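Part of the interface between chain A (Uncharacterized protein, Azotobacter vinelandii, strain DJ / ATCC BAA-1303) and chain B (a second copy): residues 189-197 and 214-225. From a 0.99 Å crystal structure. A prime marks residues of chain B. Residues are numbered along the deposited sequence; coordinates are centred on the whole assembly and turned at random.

Chain A 189-197: SWAGVIPIR
Chain B 214-225: PMPEDILKFRLG

Residues 189-197 of chain A lead from a loop into a strand that begins at Gly192, while residues 214-225 of chain B run through a loop, a 3-10 segment (217-221) and an irregular tail to the C-terminal carboxylate. The two stretches advance in the same sense, with CA atoms paired as Trp190 with Met215′ (5.6 Å), Ile194 with Ile219′ (8.3 Å) and Ile196 with Leu224′ (8.8 Å). No hydrogen bond crosses between them; the 435 Å² they bury comes from apolar residues, whose side chains make most of the contacts.

Trp190 (phi/psi -84/128) contributes the largest single share of this surface, 104 Å². With chi1 t (-173°) and chi2 95°, its indole offers one face to Met215′. The CB of Met215′ sits 3.7 Å from the centroid of the five-membered ring, 15° off the normal, in a CH-pi contact, and its SD lies 4.2 Å from the centroid of the six-membered ring, 22° off the normal. The t, t, p side chain (-174°, -173°, 76°) thus runs across the indole, CB and sulfur each over a ring, before its end leads away. At the base of the tryptophan, CB lies 3.4 Å from Pro214′ O and 3.9 Å from Pro216′ CD. The same rotamer brings Trp190 CE3 to 3.4 Å from Ile219′ CD1, a tight contact made obliquely to the ring. Gly192, at 164/-163, leaves room for the indole: a CB there would fall 2.5 Å from Trp190 CH2 and against the preceding carbonyl.

Along the strand, alternation turns Ile194 (-102/106) and Ile196 (-132/140) toward chain B, whereas Pro195 and Arg197 point away. Both isoleucines are mt. The extended chi2 of Ile194 carries CD1 to 3.7 Å from Ile219′ CG2 and 3.8 Å from Phe222′ CD2. Ile196 CD1 meets the edge of the phenylalanine ring at CE2 (3.9 Å), and its CG2 reaches Leu224′ CD2 at 4.1 Å.

The 3-10 turns are held by i to i+3 bonds, including Ile219′ N to Pro216′ O (3.1 Å) and Phe222′ N to Ile219′ O (3.3 Å). They direct Ile219′ (mt) inward while Leu220′ and Lys221′ set out away. Phe222′ (-62/132; chi1 168°, chi2 77°) and Leu224′ (-158/161; chi1 77°, chi2 170°) then point toward the strand, with Arg223′ between them turned outward. Its p, p, p side chain curls back to the terminus, where Arg223′ NH1 and NH2 donate to Gly225′ OXT at 3.0 and 2.8 Å, two hydrogen bonds of one salt bridge.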

# COMPACT_ATOMS: atom_id res chain seq x y z
N SER A 189 -11.22 28.32 11.06
CA SER A 189 -11.48 27.09 10.35
C SER A 189 -11.24 25.92 11.31
O SER A 189 -10.44 26.01 12.24
CB SER A 189 -10.65 27.00 9.06
OG SER A 189 -11.07 25.92 8.23
N TRP A 190 -11.99 24.83 11.12
CA TRP A 190 -11.93 23.67 11.99
C TRP A 190 -10.78 22.77 11.57
O TRP A 190 -10.70 22.36 10.40
CB TRP A 190 -13.26 22.92 11.84
CG TRP A 190 -13.42 21.77 12.81
CD1 TRP A 190 -14.05 21.81 14.00
CD2 TRP A 190 -12.91 20.42 12.67
NE1 TRP A 190 -14.00 20.57 14.61
CE2 TRP A 190 -13.31 19.69 13.82
CE3 TRP A 190 -12.19 19.75 11.68
CZ2 TRP A 190 -13.01 18.33 13.98
CZ3 TRP A 190 -11.88 18.40 11.86
CH2 TRP A 190 -12.27 17.73 13.01
N ALA A 191 -9.93 22.41 12.52
CA ALA A 191 -8.82 21.52 12.27
C ALA A 191 -9.00 20.27 13.11
O ALA A 191 -9.69 20.27 14.15
CB ALA A 191 -7.51 22.21 12.61
N GLY A 192 -8.36 19.18 12.70
CA GLY A 192 -8.48 17.95 13.46
C GLY A 192 -7.99 16.77 12.62
O GLY A 192 -7.26 16.96 11.65
N VAL A 193 -8.37 15.58 13.06
CA VAL A 193 -7.89 14.35 12.43
C VAL A 193 -9.08 13.43 12.21
O VAL A 193 -9.92 13.26 13.11
CB VAL A 193 -6.82 13.65 13.31
CG1 VAL A 193 -6.42 12.29 12.72
CG2 VAL A 193 -5.63 14.54 13.48
N ILE A 194 -9.13 12.80 11.04
CA ILE A 194 -10.07 11.72 10.78
C ILE A 194 -9.27 10.42 10.90
O ILE A 194 -8.47 10.11 10.00
CB ILE A 194 -10.75 11.80 9.42
CG1 ILE A 194 -11.45 13.12 9.19
CG2 ILE A 194 -11.70 10.60 9.30
CD1 ILE A 194 -12.01 13.28 7.79
N PRO A 195 -9.44 9.64 11.98
CA PRO A 195 -8.67 8.40 12.09
C PRO A 195 -9.10 7.40 11.04
O PRO A 195 -10.27 7.30 10.68
CB PRO A 195 -8.99 7.89 13.49
CG PRO A 195 -9.57 9.09 14.24
CD PRO A 195 -10.27 9.88 13.16
N ILE A 196 -8.11 6.60 10.59
CA ILE A 196 -8.31 5.55 9.57
C ILE A 196 -7.62 4.30 10.11
O ILE A 196 -6.51 4.39 10.64
CB ILE A 196 -7.63 5.97 8.24
CG1 ILE A 196 -8.30 7.22 7.66
CG2 ILE A 196 -7.58 4.80 7.24
CD1 ILE A 196 -7.49 7.91 6.56
N ARG A 197 -8.25 3.14 9.92
CA ARG A 197 -7.59 1.89 10.28
C ARG A 197 -8.15 0.77 9.42
O ARG A 197 -9.25 0.86 8.87
CB ARG A 197 -7.78 1.56 11.76
CG ARG A 197 -9.22 1.31 12.12
CD ARG A 197 -9.35 1.07 13.58
NE ARG A 197 -10.73 0.80 13.94
CZ ARG A 197 -11.18 0.77 15.19
NH1 ARG A 197 -10.35 0.99 16.20
NH2 ARG A 197 -12.47 0.56 15.44
N PRO B 214 -17.42 26.02 13.92
CA PRO B 214 -18.15 24.77 13.70
C PRO B 214 -17.31 23.79 12.88
O PRO B 214 -16.39 24.15 12.14
CB PRO B 214 -19.35 25.22 12.86
CG PRO B 214 -18.83 26.40 12.08
CD PRO B 214 -17.90 27.09 13.03
N MET B 215 -17.69 22.52 12.99
CA MET B 215 -17.13 21.50 12.09
C MET B 215 -17.99 21.41 10.84
O MET B 215 -19.21 21.14 10.95
CB MET B 215 -17.09 20.15 12.76
CG MET B 215 -16.37 19.13 11.86
SD MET B 215 -16.40 17.42 12.41
CE MET B 215 -18.09 17.07 11.95
N PRO B 216 -17.44 21.57 9.65
CA PRO B 216 -18.25 21.37 8.44
C PRO B 216 -18.78 19.95 8.40
O PRO B 216 -18.03 18.99 8.57
CB PRO B 216 -17.28 21.61 7.28
CG PRO B 216 -16.19 22.43 7.88
CD PRO B 216 -16.07 22.00 9.32
N GLU B 217 -20.06 19.80 8.07
CA GLU B 217 -20.61 18.45 7.88
C GLU B 217 -19.89 17.70 6.77
O GLU B 217 -19.84 16.47 6.81
CB GLU B 217 -22.11 18.53 7.58
CG GLU B 217 -22.97 18.76 8.81
CD GLU B 217 -22.91 17.59 9.78
OE1 GLU B 217 -23.37 16.49 9.43
OE2 GLU B 217 -22.40 17.79 10.91
N ASP B 218 -19.35 18.43 5.79
CA ASP B 218 -18.63 17.79 4.71
C ASP B 218 -17.46 16.94 5.19
O ASP B 218 -17.04 16.04 4.45
CB ASP B 218 -18.20 18.82 3.68
CG ASP B 218 -19.35 19.24 2.78
OD1 ASP B 218 -20.22 18.40 2.48
OD2 ASP B 218 -19.38 20.40 2.35
N ILE B 219 -16.89 17.20 6.37
CA ILE B 219 -15.81 16.35 6.88
C ILE B 219 -16.26 14.91 6.98
O ILE B 219 -15.47 13.99 6.76
CB ILE B 219 -15.30 16.92 8.21
CG1 ILE B 219 -14.58 18.23 7.82
CG2 ILE B 219 -14.38 15.94 8.96
CD1 ILE B 219 -14.05 18.99 8.89
N LEU B 220 -17.54 14.69 7.30
CA LEU B 220 -18.09 13.36 7.45
C LEU B 220 -18.25 12.63 6.11
O LEU B 220 -18.51 11.42 6.11
CB LEU B 220 -19.43 13.41 8.18
CG LEU B 220 -19.34 14.01 9.58
CD1 LEU B 220 -20.72 14.17 10.19
CD2 LEU B 220 -18.48 13.18 10.49
N LYS B 221 -18.08 13.32 4.99
CA LYS B 221 -18.15 12.68 3.68
C LYS B 221 -16.84 12.02 3.28
O LYS B 221 -16.85 11.21 2.35
CB LYS B 221 -18.58 13.69 2.63
CG LYS B 221 -20.01 14.18 2.86
CD LYS B 221 -20.52 14.93 1.66
CE LYS B 221 -21.87 15.56 1.91
NZ LYS B 221 -22.67 14.82 2.91
N PHE B 222 -15.72 12.33 3.93
CA PHE B 222 -14.47 11.65 3.58
C PHE B 222 -14.61 10.16 3.84
O PHE B 222 -15.07 9.74 4.90
CB PHE B 222 -13.31 12.21 4.38
CG PHE B 222 -12.08 11.37 4.26
CD1 PHE B 222 -11.29 11.41 3.12
CD2 PHE B 222 -11.72 10.47 5.25
CE1 PHE B 222 -10.20 10.57 2.97
CE2 PHE B 222 -10.60 9.66 5.11
CZ PHE B 222 -9.85 9.72 3.98
N ARG B 223 -14.22 9.37 2.85
CA ARG B 223 -14.28 7.92 2.93
C ARG B 223 -13.16 7.33 2.07
O ARG B 223 -12.61 8.02 1.21
CB ARG B 223 -15.65 7.43 2.44
CG ARG B 223 -16.05 7.88 1.03
CD ARG B 223 -15.54 6.99 -0.12
NE ARG B 223 -15.88 5.59 0.15
CZ ARG B 223 -15.18 4.55 -0.27
NH1 ARG B 223 -14.11 4.67 -1.03
NH2 ARG B 223 -15.59 3.35 0.12
N LEU B 224 -12.85 6.05 2.30
CA LEU B 224 -11.85 5.38 1.47
C LEU B 224 -12.08 3.89 1.56
O LEU B 224 -12.66 3.38 2.52
CB LEU B 224 -10.40 5.70 1.85
CG LEU B 224 -9.79 5.01 3.08
CD1 LEU B 224 -8.30 5.27 3.12
CD2 LEU B 224 -10.45 5.44 4.37
N GLY B 225 -11.52 3.19 0.55
CA GLY B 225 -11.47 1.74 0.54
C GLY B 225 -12.55 1.08 -0.25
O GLY B 225 -12.51 -0.17 -0.29
OXT GLY B 225 -13.42 1.79 -0.85